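Possible metal-dependent hydrolase (Veillonella parvula, PDB 3RPC) is probably a hydrolase of the metallo-beta-lactamase superfamily that holds a pair of zinc ions, its substrate being unknown. Local coordinates at residues Thr23-Pro28 with Asn84-Ser89; Asp27-Pro32 with Asp228-Thr233; Val69-His72 with Asp76-Asp79; Leu102-Ser105 with Asp110-Ile113. One frame throughout, in Å; residues are numbered along the deposited sequence.

Interaction 1 (Thr23-Pro28 with Asn84-Ser89); sequences TFLIDP and NSIPKS
In the alpha-beta/beta-alpha sandwich of the metallo-beta-lactamase fold, strand 22-26 lies within one of the two sheets, and here the end of that strand and the turn after it meet the outer layer through I86, which follows helix 80-85. The contact is small, burying 89 Å² in all, and wholly apolar. One methyl group does the touching from the outer layer: CD1 of I86 lies 3.7 Å from CG of P28 and 4.0 Å from CD2 of L25. I86 extends away from its backbone, with CD1 anti to CA (chi2 168°), which carries this methyl to the far end of the side chain. L25 reaches it tip to tip. The ring of P28 is met differently, since the two side chains cross at about a right angle and CD1 of I86 rests beside CG and CB.

Residue choice follows the alternation of the strand. F24 turns to the interior between the sheets, where it packs on F155 and L125, whereas L25 projects from the other surface of the sheet, toward I86. Branched and flexible aliphatic groups suit this layer because they can mesh without polar partners; V68 and F108 add further cover to I86. P28, having a ring closed on its own backbone, offers a compact apolar surface just past the strand, its CB 4.2 Å from CD1 of I86.

Interaction 2 (Asp27-Pro32 with Asp228-Thr233); sequences DPFLAP and DTVNHT
OD2 of D27 is gripped by two groups of the metal-binding loop, the hydroxyl OG1 of T71 and ND1 of H77, and this fixes the start of the loop that carries F29 across to T229 and V230. Both loops belong to the metallo-beta-lactamase fold: 27-32 leaves strand 22-26 of one sheet, and 228-233 follows strand 221-225 of the other, just after the zinc ligand H226. An aspartate suits position 27 because one carboxylate oxygen can take both N-H and O-H donors, and its bond to a zinc-bound histidine would probably make that imidazole a stronger ligand.

Between the loops the contact itself is apolar and narrow. The ring of F29 swings out with CG anti to the backbone N (chi1 164°), and its CE2 is the atom that arrives. It stands 4.0 Å from CG1 of V230 and 4.2 Å from CG2 of T229, both methyls approaching the ring obliquely. A long side chain suits this place, as the backbones are far apart: the CA atoms of F29 and T229 are separated by 10.2 Å. Threonine fits by dividing its branches, sending CG2 to F29 while OG1 bonds to the carbonyl of M227. V230 divides its two methyls similarly: CG1 meets F29, and CG2 lies in plane at the edge of the H232 ring.

Interaction 3 (Val69-His72 with Asp76-Asp79); sequences VVTH and DHWD. With ZN (zinc ion), chain F; ZN (zinc ion), chain E.
Metal bonds come first where H72 meets H77, for the two segments hold the start and end of the HxHxDH motif of the metallo-beta-lactamase superfamily. H72 NE2 binds one zinc ion at 2.2 Å, a site completed by H74, H132 and D168; H77 NE2 and D76 OD2 bind the other, with D168 and H226. A water lies between the ions, 2.3 Å from the zinc of H77 and 2.0 Å from the zinc of H72, and donates a hydrogen bond to D76 OD1. Aspartate suits this place because one oxygen can ligate while its partner orients the water.

Ring contact links the two ligands. CE1 of H72 sits over the centre of the H77 imidazole, 3.2 Å above its plane, with the rings inclined at 46°.

Hydrogen bonds fix ring rotation: ND1 of H72 donates to OG1 of T71 in the plane of its own ring, and that hydroxyl, like H77 ND1, is bound to D27.

Apolar contact is made by V70 and W78. Their side chains cross at about a right angle, and CG2 of V70 lies 3.7 Å from CE3 of the W78 indole.

Interaction 4 (Leu102-Ser105 with Asp110-Ile113); sequences LITS and DVRI
Two chi1 torsions bring I103 and V111 together: a chi1 of -67° sets CG1 of I103 beside the backbone N and so leaves CG2 anti to it, while a chi1 of -176° sets CG1 of V111 anti to the backbone N and leaves CG2 anti to the carbonyl carbon. The methyls I103 CG2 and V111 CG2 meet at 3.9 Å. They join the helix to the second strand of a beta-alpha-beta unit, strand 92-94, helix 97-105 and strand 111-113, the last being the outermost strand, within this chain, of one sheet of the metallo-beta-lactamase fold. The side chains cross at about a right angle, and V94 of the first strand touches both, making a small aliphatic core between helix and sheet. Beta-branched residues suit it: a valine is at ease in a strand, and an isoleucine on the buried face of the helix has branches to spend on several neighbours, W78 and F108 among them.

T104, one residue on, approaches V111 obliquely. Its OG1 lies 3.9 Å from CG2 of V111 while hydrogen-bonded to the carbonyl of K100, one turn back.

Within 110-113, D110 and R112 form a salt bridge with each other and take no part in the contact with the helix. R112 grips the carboxylate side-on: NE reaches OD1 of D110 at 3.0 Å, and NH2 meets the syn lone pair of D110 OD2 at 2.9 Å.

How the interactions relate
Along the chain, interaction 3 falls between the two segments of interaction 1, interaction 4 follows, and the second segment of interaction 2 comes last. Interactions 1 and 2 share D27 and P28, yet their centres lie about 16 Å apart, because one looks to the outer layer and the other to the loops near the zinc ions. Interaction 3 has its centre about 10 Å from that of interaction 1 and 11 Å from that of interaction 2. Interactions 1 and 4 reach the same sheet, whose order runs 111-113, 92-94, 67-69, 22-26. The zinc loop is held by D27 and by I103 of helix 97-105, tying the metal site to strand 22-26 and the beta-alpha-beta unit.

Interaction 1 (Thr23-Pro28 with Asn84-Ser89)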
loop_
_atom_site.group_PDB
_atom_site.type_symbol
_atom_site.label_atom_id
_atom_site.label_comp_id
_atom_site.label_asym_id
_atom_site.label_seq_id
_atom_site.Cartn_x
_atom_site.Cartn_y
_atom_site.Cartn_z
ATOM N N THR A 23 25.236 -10.081 5.394
ATOM C CA THR A 23 24.780 -9.266 6.508
ATOM C C THR A 23 24.216 -7.937 6.008
ATOM O O THR A 23 24.915 -7.163 5.364
ATOM C CB THR A 23 25.908 -9.012 7.515
ATOM O OG1 THR A 23 26.300 -10.255 8.114
ATOM C CG2 THR A 23 25.457 -8.057 8.611
ATOM N N PHE A 24 22.947 -7.687 6.323
ATOM C CA PHE A 24 22.279 -6.448 5.985
ATOM C C PHE A 24 22.314 -5.488 7.161
ATOM O O PHE A 24 21.836 -5.820 8.251
ATOM C CB PHE A 24 20.803 -6.712 5.653
ATOM C CG PHE A 24 20.586 -7.623 4.478
ATOM C CD1 PHE A 24 20.600 -7.120 3.180
ATOM C CD2 PHE A 24 20.349 -8.977 4.664
ATOM C CE1 PHE A 24 20.386 -7.954 2.090
ATOM C CE2 PHE A 24 20.132 -9.823 3.573
ATOM C CZ PHE A 24 20.146 -9.307 2.288
ATOM N N LEU A 25 22.854 -4.294 6.936
ATOM C CA LEU A 25 22.701 -3.201 7.888
ATOM C C LEU A 25 21.367 -2.523 7.595
ATOM O O LEU A 25 21.154 -1.988 6.502
ATOM C CB LEU A 25 23.871 -2.212 7.753
ATOM C CG LEU A 25 23.784 -0.949 8.611
ATOM C CD1 LEU A 25 23.800 -1.298 10.086
ATOM C CD2 LEU A 25 24.935 0.019 8.289
ATOM N N ILE A 26 20.475 -2.573 8.578
ATOM C CA ILE A 26 19.116 -2.066 8.423
ATOM C C ILE A 26 18.960 -0.680 9.047
ATOM O O ILE A 26 19.365 -0.455 10.191
ATOM C CB ILE A 26 18.123 -3.041 9.067
ATOM C CG1 ILE A 26 18.075 -4.339 8.258
ATOM C CG2 ILE A 26 16.727 -2.420 9.164
ATOM C CD1 ILE A 26 17.392 -5.489 8.978
ATOM N N ASP A 27 18.397 0.241 8.262
ATOM C CA ASP A 27 17.976 1.564 8.724
ATOM C C ASP A 27 18.988 2.235 9.658
ATOM O O ASP A 27 18.667 2.554 10.806
ATOM C CB ASP A 27 16.592 1.467 9.386
ATOM C CG ASP A 27 15.480 1.223 8.370
ATOM O OD1 ASP A 27 15.782 1.019 7.182
ATOM O OD2 ASP A 27 14.294 1.215 8.767
ATOM N N PRO A 28 20.201 2.493 9.151
ATOM C CA PRO A 28 21.273 3.029 9.999
ATOM C C PRO A 28 21.102 4.509 10.349
ATOM O O PRO A 28 21.184 5.382 9.473
ATOM C CB PRO A 28 22.522 2.830 9.133
ATOM C CG PRO A 28 21.995 2.972 7.741
ATOM C CD PRO A 28 20.670 2.255 7.773
ATOM N N ASN A 84 28.083 9.366 5.907
ATOM C CA ASN A 84 29.518 9.654 5.884
ATOM C C ASN A 84 30.397 8.492 6.334
ATOM O O ASN A 84 31.623 8.557 6.209
ATOM C CB ASN A 84 29.816 10.886 6.742
ATOM C CG ASN A 84 29.236 12.164 6.155
ATOM O OD1 ASN A 84 29.160 12.327 4.936
ATOM N ND2 ASN A 84 28.832 13.081 7.025
ATOM N N SER A 85 29.778 7.436 6.854
ATOM C CA SER A 85 30.515 6.314 7.435
ATOM C C SER A 85 30.444 5.054 6.578
ATOM O O SER A 85 31.400 4.288 6.510
ATOM C CB SER A 85 29.990 5.996 8.837
ATOM O OG SER A 85 30.143 7.097 9.722
ATOM N N ILE A 86 29.303 4.832 5.934
ATOM C CA ILE A 86 29.105 3.626 5.134
ATOM C C ILE A 86 29.833 3.702 3.785
ATOM O O ILE A 86 29.685 4.675 3.058
ATOM C CB ILE A 86 27.596 3.379 4.904
ATOM C CG1 ILE A 86 26.875 3.255 6.249
ATOM C CG2 ILE A 86 27.379 2.147 4.026
ATOM C CD1 ILE A 86 25.356 3.307 6.138
ATOM N N PRO A 87 30.633 2.670 3.452
ATOM C CA PRO A 87 31.318 2.669 2.153
ATOM C C PRO A 87 30.342 2.895 0.999
ATOM O O PRO A 87 29.277 2.263 0.939
ATOM C CB PRO A 87 31.942 1.270 2.084
ATOM C CG PRO A 87 32.178 0.910 3.497
ATOM C CD PRO A 87 31.026 1.522 4.286
ATOM N N LYS A 88 30.705 3.807 0.102
ATOM C CA LYS A 88 29.820 4.255 -0.964
ATOM C C LYS A 88 29.530 3.163 -1.983
ATOM O O LYS A 88 28.604 3.288 -2.783
ATOM C CB LYS A 88 30.421 5.462 -1.691
ATOM C CG LYS A 88 30.716 6.658 -0.805
ATOM C CD LYS A 88 29.465 7.203 -0.127
ATOM C CE LYS A 88 29.778 8.537 0.533
ATOM N NZ LYS A 88 28.598 9.135 1.193
ATOM N N SER A 89 30.325 2.100 -1.961
ATOM C CA SER A 89 30.169 1.039 -2.944
ATOM C C SER A 89 29.245 -0.099 -2.490
ATOM O O SER A 89 28.926 -0.983 -3.282
ATOM C CB SER A 89 31.539 0.485 -3.343
ATOM O OG SER A 89 32.206 -0.006 -2.201
#

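Interaction 2 (Asp27-Pro32 with Asp228-Thr233)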
loop_
_atom_site.group_PDB
_atom_site.type_symbol
_atom_site.label_atom_id
_atom_site.label_comp_id
_atom_site.label_asym_id
_atom_site.label_seq_id
_atom_site.Cartn_x
_atom_site.Cartn_y
_atom_site.Cartn_z
ATOM N N ASP A 27 18.397 0.241 8.262
ATOM C CA ASP A 27 17.976 1.564 8.724
ATOM C C ASP A 27 18.988 2.235 9.658
ATOM O O ASP A 27 18.667 2.554 10.806
ATOM C CB ASP A 27 16.592 1.467 9.386
ATOM C CG ASP A 27 15.480 1.223 8.370
ATOM O OD1 ASP A 27 15.782 1.019 7.182
ATOM O OD2 ASP A 27 14.294 1.215 8.767
ATOM N N PRO A 28 20.201 2.493 9.151
ATOM C CA PRO A 28 21.273 3.029 9.999
ATOM C C PRO A 28 21.102 4.509 10.349
ATOM O O PRO A 28 21.184 5.382 9.473
ATOM C CB PRO A 28 22.522 2.830 9.133
ATOM C CG PRO A 28 21.995 2.972 7.741
ATOM C CD PRO A 28 20.670 2.255 7.773
ATOM N N PHE A 29 20.866 4.757 11.634
ATOM C CA PHE A 29 20.799 6.083 12.221
ATOM C C PHE A 29 21.912 6.052 13.248
ATOM O O PHE A 29 21.761 5.455 14.310
ATOM C CB PHE A 29 19.413 6.236 12.871
ATOM C CG PHE A 29 19.276 7.381 13.853
ATOM C CD1 PHE A 29 19.836 8.628 13.606
ATOM C CD2 PHE A 29 18.516 7.215 15.006
ATOM C CE1 PHE A 29 19.676 9.675 14.515
ATOM C CE2 PHE A 29 18.344 8.256 15.908
ATOM C CZ PHE A 29 18.922 9.486 15.665
ATOM N N LEU A 30 23.051 6.644 12.900
ATOM C CA LEU A 30 24.295 6.347 13.616
ATOM C C LEU A 30 24.866 7.500 14.449
ATOM O O LEU A 30 25.964 7.379 15.002
ATOM C CB LEU A 30 25.355 5.805 12.635
ATOM C CG LEU A 30 24.909 4.597 11.797
ATOM C CD1 LEU A 30 26.044 4.087 10.899
ATOM C CD2 LEU A 30 24.387 3.480 12.701
ATOM N N ALA A 31 24.132 8.603 14.558
ATOM C CA ALA A 31 24.640 9.799 15.239
ATOM C C ALA A 31 25.022 9.547 16.693
ATOM O O ALA A 31 24.394 8.743 17.383
ATOM C CB ALA A 31 23.606 10.929 15.162
ATOM N N PRO A 32 26.050 10.255 17.183
ATOM C CA PRO A 32 26.339 10.174 18.620
ATOM C C PRO A 32 25.173 10.681 19.471
ATOM O O PRO A 32 24.323 11.426 18.980
ATOM C CB PRO A 32 27.556 11.096 18.792
ATOM C CG PRO A 32 28.187 11.149 17.417
ATOM C CD PRO A 32 27.034 11.066 16.447
ATOM N N ASP A 228 13.525 3.501 23.141
ATOM C CA ASP A 228 14.517 4.055 24.059
ATOM C C ASP A 228 15.626 4.826 23.334
ATOM O O ASP A 228 16.769 4.856 23.806
ATOM C CB ASP A 228 15.142 2.943 24.915
ATOM C CG ASP A 228 14.121 2.164 25.749
ATOM O OD1 ASP A 228 12.943 2.540 25.793
ATOM O OD2 ASP A 228 14.524 1.153 26.366
ATOM N N THR A 229 15.303 5.459 22.211
ATOM C CA THR A 229 16.313 6.172 21.426
ATOM C C THR A 229 15.854 7.563 20.982
ATOM O O THR A 229 16.507 8.566 21.302
ATOM C CB THR A 229 16.736 5.366 20.184
ATOM O OG1 THR A 229 17.097 4.035 20.575
ATOM C CG2 THR A 229 17.936 6.034 19.494
ATOM N N VAL A 230 14.759 7.631 20.227
ATOM C CA VAL A 230 14.251 8.927 19.790
ATOM C C VAL A 230 13.331 9.505 20.862
ATOM O O VAL A 230 12.929 8.801 21.793
ATOM C CB VAL A 230 13.555 8.883 18.400
ATOM C CG1 VAL A 230 14.556 8.479 17.308
ATOM C CG2 VAL A 230 12.342 7.955 18.390
ATOM N N ASN A 231 13.026 10.792 20.753
ATOM C CA ASN A 231 12.320 11.471 21.834
ATOM C C ASN A 231 10.854 11.098 21.946
ATOM O O ASN A 231 10.308 11.094 23.054
ATOM C CB ASN A 231 12.421 12.985 21.688
ATOM C CG ASN A 231 11.753 13.481 20.428
ATOM O OD1 ASN A 231 12.318 13.380 19.345
ATOM N ND2 ASN A 231 10.531 14.001 20.554
ATOM N N HIS A 232 10.209 10.818 20.812
ATOM C CA HIS A 232 8.746 10.743 20.793
ATOM C C HIS A 232 8.141 9.347 20.906
ATOM O O HIS A 232 6.921 9.203 20.869
ATOM C CB HIS A 232 8.155 11.503 19.594
ATOM C CG HIS A 232 8.569 10.972 18.254
ATOM N ND1 HIS A 232 9.728 10.249 18.059
ATOM C CD2 HIS A 232 7.987 11.081 17.035
ATOM C CE1 HIS A 232 9.837 9.929 16.780
ATOM N NE2 HIS A 232 8.795 10.425 16.137
ATOM N N THR A 233 8.981 8.333 21.080
ATOM C CA THR A 233 8.490 6.976 21.279
ATOM C C THR A 233 8.000 6.816 22.723
ATOM O O THR A 233 8.804 6.682 23.664
ATOM C CB THR A 233 9.554 5.929 20.908
ATOM O OG1 THR A 233 10.858 6.375 21.330
ATOM C CG2 THR A 233 9.593 5.770 19.415
#

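Interaction 3 (Val69-His72 with Asp76-Asp79)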
loop_
_atom_site.group_PDB
_atom_site.type_symbol
_atom_site.label_atom_id
_atom_site.label_comp_id
_atom_site.label_asym_id
_atom_site.label_seq_id
_atom_site.Cartn_x
_atom_site.Cartn_y
_atom_site.Cartn_z
ATOM N N VAL A 69 19.912 -1.886 3.917
ATOM C CA VAL A 69 18.488 -1.790 3.595
ATOM C C VAL A 69 17.968 -0.546 4.288
ATOM O O VAL A 69 18.111 -0.407 5.496
ATOM C CB VAL A 69 17.703 -3.015 4.106
ATOM C CG1 VAL A 69 16.190 -2.802 3.940
ATOM C CG2 VAL A 69 18.155 -4.267 3.372
ATOM N N VAL A 70 17.390 0.363 3.512
ATOM C CA VAL A 70 16.880 1.621 4.032
ATOM C C VAL A 70 15.386 1.668 3.733
ATOM O O VAL A 70 14.978 1.862 2.584
ATOM C CB VAL A 70 17.607 2.812 3.370
ATOM C CG1 VAL A 70 17.139 4.131 3.959
ATOM C CG2 VAL A 70 19.122 2.664 3.543
ATOM N N THR A 71 14.565 1.465 4.764
ATOM C CA THR A 71 13.121 1.359 4.546
ATOM C C THR A 71 12.482 2.691 4.172
ATOM O O THR A 71 11.436 2.723 3.511
ATOM C CB THR A 71 12.379 0.762 5.753
ATOM O OG1 THR A 71 12.506 1.636 6.888
ATOM C CG2 THR A 71 12.914 -0.626 6.079
ATOM N N HIS A 72 13.109 3.772 4.617
ATOM C CA HIS A 72 12.703 5.141 4.302
ATOM C C HIS A 72 13.767 6.074 4.846
ATOM O O HIS A 72 14.629 5.642 5.611
ATOM C CB HIS A 72 11.291 5.490 4.828
ATOM C CG HIS A 72 11.145 5.487 6.326
ATOM N ND1 HIS A 72 11.491 4.411 7.119
ATOM C CD2 HIS A 72 10.619 6.413 7.166
ATOM C CE1 HIS A 72 11.187 4.677 8.380
ATOM N NE2 HIS A 72 10.672 5.891 8.438
ATOM N N ASP A 76 15.715 9.113 11.726
ATOM C CA ASP A 76 15.976 8.024 12.660
ATOM C C ASP A 76 16.130 6.667 11.977
ATOM O O ASP A 76 16.182 5.636 12.652
ATOM C CB ASP A 76 14.924 7.976 13.780
ATOM C CG ASP A 76 13.522 7.745 13.256
ATOM O OD1 ASP A 76 13.111 8.480 12.336
ATOM O OD2 ASP A 76 12.828 6.838 13.788
ATOM N N HIS A 77 16.218 6.683 10.642
ATOM C CA HIS A 77 16.498 5.486 9.845
ATOM C C HIS A 77 17.639 5.676 8.841
ATOM O O HIS A 77 18.077 4.716 8.218
ATOM C CB HIS A 77 15.226 5.043 9.115
ATOM C CG HIS A 77 14.119 4.696 10.051
ATOM N ND1 HIS A 77 13.753 3.397 10.322
ATOM C CD2 HIS A 77 13.340 5.480 10.829
ATOM C CE1 HIS A 77 12.784 3.397 11.219
ATOM N NE2 HIS A 77 12.514 4.648 11.540
ATOM N N TRP A 78 18.100 6.913 8.687
ATOM C CA TRP A 78 19.103 7.247 7.677
ATOM C C TRP A 78 19.613 8.643 7.989
ATOM O O TRP A 78 18.891 9.630 7.816
ATOM C CB TRP A 78 18.496 7.213 6.266
ATOM C CG TRP A 78 19.481 7.487 5.159
ATOM C CD1 TRP A 78 19.527 8.589 4.352
ATOM C CD2 TRP A 78 20.551 6.637 4.743
ATOM N NE1 TRP A 78 20.570 8.476 3.458
ATOM C CE2 TRP A 78 21.215 7.286 3.681
ATOM C CE3 TRP A 78 21.019 5.393 5.176
ATOM C CZ2 TRP A 78 22.324 6.725 3.040
ATOM C CZ3 TRP A 78 22.118 4.839 4.544
ATOM C CH2 TRP A 78 22.759 5.507 3.485
ATOM N N ASP A 79 20.839 8.741 8.486
ATOM C CA ASP A 79 21.319 10.049 8.931
ATOM C C ASP A 79 22.681 10.411 8.346
ATOM O O ASP A 79 23.318 9.589 7.678
ATOM C CB ASP A 79 21.311 10.164 10.469
ATOM C CG ASP A 79 22.412 9.358 11.140
ATOM O OD1 ASP A 79 22.887 8.351 10.564
ATOM O OD2 ASP A 79 22.779 9.737 12.278
HETATM ZN ZN ZN F . 10.998 5.592 12.838
HETATM ZN ZN ZN E . 9.667 6.989 10.118
HETATM O O HOH W 1 10.809 7.563 11.660
HETATM O O HOH W 2 9.101 6.719 14.142
#

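Interaction 4 (Leu102-Ser105 with Asp110-Ile113)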
loop_
_atom_site.group_PDB
_atom_site.type_symbol
_atom_site.label_atom_id
_atom_site.label_comp_id
_atom_site.label_asym_id
_atom_site.label_seq_id
_atom_site.Cartn_x
_atom_site.Cartn_y
_atom_site.Cartn_z
ATOM N N LEU A 102 17.771 10.468 -3.757
ATOM C CA LEU A 102 18.386 11.113 -2.610
ATOM C C LEU A 102 19.715 10.452 -2.263
ATOM O O LEU A 102 20.748 11.116 -2.131
ATOM C CB LEU A 102 17.453 11.053 -1.403
ATOM C CG LEU A 102 18.030 11.693 -0.137
ATOM C CD1 LEU A 102 18.289 13.184 -0.348
ATOM C CD2 LEU A 102 17.110 11.464 1.055
ATOM N N ILE A 103 19.686 9.134 -2.112
ATOM C CA ILE A 103 20.867 8.410 -1.650
ATOM C C ILE A 103 21.989 8.391 -2.701
ATOM O O ILE A 103 23.169 8.482 -2.357
ATOM C CB ILE A 103 20.481 7.007 -1.112
ATOM C CG1 ILE A 103 19.653 7.183 0.169
ATOM C CG2 ILE A 103 21.726 6.162 -0.849
ATOM C CD1 ILE A 103 19.109 5.887 0.764
ATOM N N THR A 104 21.617 8.302 -3.974
ATOM C CA THR A 104 22.570 8.474 -5.066
ATOM C C THR A 104 23.243 9.844 -4.988
ATOM O O THR A 104 24.454 9.963 -5.201
ATOM C CB THR A 104 21.886 8.369 -6.436
ATOM O OG1 THR A 104 21.342 7.052 -6.608
ATOM C CG2 THR A 104 22.902 8.645 -7.552
ATOM N N SER A 105 22.460 10.882 -4.696
ATOM C CA SER A 105 23.020 12.233 -4.627
ATOM C C SER A 105 23.994 12.351 -3.456
ATOM O O SER A 105 24.800 13.281 -3.393
ATOM C CB SER A 105 21.926 13.297 -4.508
ATOM O OG SER A 105 21.365 13.343 -3.197
ATOM N N ASP A 110 25.631 2.272 -5.923
ATOM C CA ASP A 110 24.882 1.051 -6.187
ATOM C C ASP A 110 23.614 1.029 -5.334
ATOM O O ASP A 110 23.544 0.342 -4.323
ATOM C CB ASP A 110 25.755 -0.173 -5.906
ATOM C CG ASP A 110 25.094 -1.472 -6.318
ATOM O OD1 ASP A 110 23.986 -1.426 -6.895
ATOM O OD2 ASP A 110 25.701 -2.539 -6.077
ATOM N N VAL A 111 22.630 1.808 -5.759
ATOM C CA VAL A 111 21.358 1.914 -5.045
ATOM C C VAL A 111 20.275 1.190 -5.848
ATOM O O VAL A 111 20.117 1.429 -7.046
ATOM C CB VAL A 111 20.974 3.388 -4.822
ATOM C CG1 VAL A 111 19.688 3.486 -3.998
ATOM C CG2 VAL A 111 22.122 4.127 -4.124
ATOM N N ARG A 112 19.524 0.311 -5.181
ATOM C CA ARG A 112 18.608 -0.598 -5.859
ATOM C C ARG A 112 17.212 -0.462 -5.277
ATOM O O ARG A 112 17.007 -0.683 -4.091
ATOM C CB ARG A 112 19.085 -2.049 -5.694
ATOM C CG ARG A 112 20.561 -2.274 -6.077
ATOM C CD ARG A 112 20.973 -3.752 -5.974
ATOM N NE ARG A 112 22.413 -3.901 -6.183
ATOM C CZ ARG A 112 23.068 -5.058 -6.184
ATOM N NH1 ARG A 112 22.427 -6.204 -6.021
ATOM N NH2 ARG A 112 24.382 -5.064 -6.373
ATOM N N ILE A 113 16.258 -0.113 -6.133
ATOM C CA ILE A 113 14.867 0.027 -5.727
ATOM C C ILE A 113 14.179 -1.328 -5.701
ATOM O O ILE A 113 14.190 -2.057 -6.701
ATOM C CB ILE A 113 14.086 0.916 -6.713
ATOM C CG1 ILE A 113 14.726 2.300 -6.797
ATOM C CG2 ILE A 113 12.626 1.031 -6.266
ATOM C CD1 ILE A 113 14.255 3.125 -7.993
#